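Local coordinates for peptidyl-lys metalloendopeptidase (Grifola frondosa, PDB 1G12), which is a zinc metalloendopeptidase of the aspzincin family that probably cleaves peptide bonds on the amino side of lysine residues, at residues A[1-6]-A[74-79]. Numbering follows the deposited sequence.
Sequences TYNGCS and DCTCTA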
loop_
_atom_site.group_PDB
_atom_site.type_symbol
_atom_site.label_atom_id
_atom_site.label_comp_id
_atom_site.label_asym_id
_atom_site.label_seq_id
_atom_site.Cartn_x
_atom_site.Cartn_y
_atom_site.Cartn_z
ATOM N N THR A 1 -2.940 -13.737 13.762
ATOM C CA THR A 1 -2.844 -13.606 15.244
ATOM C C THR A 1 -2.421 -12.199 15.649
ATOM O O THR A 1 -1.631 -11.554 14.957
ATOM C CB THR A 1 -1.818 -14.603 15.833
ATOM O OG1 THR A 1 -0.500 -14.261 15.381
ATOM C CG2 THR A 1 -2.142 -16.022 15.390
ATOM N N TYR A 2 -2.969 -11.717 16.760
ATOM C CA TYR A 2 -2.621 -10.395 17.269
ATOM C C TYR A 2 -1.563 -10.556 18.353
ATOM O O TYR A 2 -1.583 -11.529 19.112
ATOM C CB TYR A 2 -3.843 -9.691 17.865
ATOM C CG TYR A 2 -4.930 -9.358 16.872
ATOM C CD1 TYR A 2 -6.118 -10.087 16.843
ATOM C CD2 TYR A 2 -4.785 -8.299 15.975
ATOM C CE1 TYR A 2 -7.135 -9.772 15.950
ATOM C CE2 TYR A 2 -5.796 -7.975 15.077
ATOM C CZ TYR A 2 -6.968 -8.716 15.072
ATOM O OH TYR A 2 -7.980 -8.400 14.198
ATOM N N ASN A 3 -0.630 -9.612 18.409
ATOM C CA ASN A 3 0.429 -9.640 19.408
ATOM C C ASN A 3 0.585 -8.261 20.040
ATOM O O ASN A 3 1.061 -7.322 19.403
ATOM C CB ASN A 3 1.756 -10.089 18.784
ATOM C CG ASN A 3 2.852 -10.281 19.820
ATOM O OD1 ASN A 3 3.861 -9.572 19.817
ATOM N ND2 ASN A 3 2.655 -11.240 20.714
ATOM N N GLY A 4 0.164 -8.146 21.296
ATOM C CA GLY A 4 0.265 -6.882 22.004
ATOM C C GLY A 4 -0.742 -5.833 21.562
ATOM O O GLY A 4 -0.511 -4.637 21.744
ATOM N N CYS A 5 -1.851 -6.273 20.974
ATOM C CA CYS A 5 -2.885 -5.350 20.512
ATOM C C CYS A 5 -4.089 -5.334 21.442
ATOM O O CYS A 5 -4.634 -6.384 21.780
ATOM C CB CYS A 5 -3.347 -5.716 19.101
ATOM S SG CYS A 5 -2.007 -5.798 17.872
ATOM N N SER A 6 -4.495 -4.134 21.849
ATOM C CA SER A 6 -5.648 -3.964 22.728
ATOM C C SER A 6 -6.913 -4.268 21.935
ATOM O O SER A 6 -6.869 -4.374 20.709
ATOM C CB SER A 6 -5.709 -2.528 23.254
ATOM O OG SER A 6 -5.934 -1.606 22.199
ATOM N N ASP A 74 1.074 -7.021 14.936
ATOM C CA ASP A 74 1.826 -6.799 16.163
ATOM C C ASP A 74 1.745 -5.311 16.508
ATOM O O ASP A 74 2.141 -4.465 15.712
ATOM C CB ASP A 74 3.279 -7.241 15.937
ATOM C CG ASP A 74 4.158 -7.040 17.154
ATOM O OD1 ASP A 74 4.355 -5.878 17.557
ATOM O OD2 ASP A 74 4.684 -8.039 17.687
ATOM N N CYS A 75 1.255 -5.002 17.706
ATOM C CA CYS A 75 1.105 -3.614 18.139
ATOM C C CYS A 75 2.063 -3.180 19.248
ATOM O O CYS A 75 1.740 -2.281 20.026
ATOM C CB CYS A 75 -0.335 -3.367 18.601
ATOM S SG CYS A 75 -1.615 -3.856 17.403
ATOM N N THR A 76 3.248 -3.781 19.304
ATOM C CA THR A 76 4.222 -3.425 20.338
ATOM C C THR A 76 4.995 -2.127 20.071
ATOM O O THR A 76 5.336 -1.407 21.008
ATOM C CB THR A 76 5.220 -4.577 20.608
ATOM O OG1 THR A 76 5.982 -4.849 19.426
ATOM C CG2 THR A 76 4.478 -5.837 21.026
ATOM N N CYS A 77 5.260 -1.823 18.800
ATOM C CA CYS A 77 5.995 -0.609 18.425
ATOM C C CYS A 77 5.232 0.663 18.799
ATOM O O CYS A 77 4.030 0.767 18.560
ATOM C CB CYS A 77 6.308 -0.623 16.922
ATOM S SG CYS A 77 7.024 0.910 16.233
ATOM N N THR A 78 5.937 1.621 19.398
ATOM C CA THR A 78 5.328 2.884 19.815
ATOM C C THR A 78 5.942 4.113 19.142
ATOM O O THR A 78 5.803 5.234 19.638
ATOM C CB THR A 78 5.393 3.064 21.357
ATOM O OG1 THR A 78 6.742 2.890 21.808
ATOM C CG2 THR A 78 4.490 2.062 22.060
ATOM N N ALA A 79 6.622 3.902 18.017
ATOM C CA ALA A 79 7.245 4.998 17.277
ATOM C C ALA A 79 6.163 5.903 16.690
ATOM O O ALA A 79 5.359 5.469 15.863
ATOM C CB ALA A 79 8.137 4.446 16.173
#
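Asn3 and Asp74 pair as neighbours in a parallel beta bridge, their CA atoms 4.5 Å apart, and Cys75 N donates to Asn3 O at 2.9 Å where the two strands end. Both bridge residues send their side chains to the same face of the sheet. There they run side by side, each CG anti to its own backbone N, with amide and carboxylate planes 48° apart. Asp74 OD1 takes two bonds from Thr76: OG1 arrives on the syn lone pair at 2.7 Å, while the backbone N comes from above the carboxylate plane at 2.9 Å, closing an Asx turn. With an alanine at Asp74, Thr76 OG1 and N would probably lose their shared acceptor and the Asx turn its closing bond. Just beyond the bridge, one residue after Asp74 and two after Asn3, a disulfide joins Cys5 SG to Cys75 SG at 2.0 Å, its chi3 an unstrained 90°. Gly4, at positive phi, makes the bend between Asn3 and Cys5, and its O lies 3.4 Å from Cys75 CB. The contact thus ties the N-terminal edge strand 2-3 to strand 72-74, which pairs on with strand 93-96, while Cys75 packs on Glu9 and Leu13 of helix 7-33.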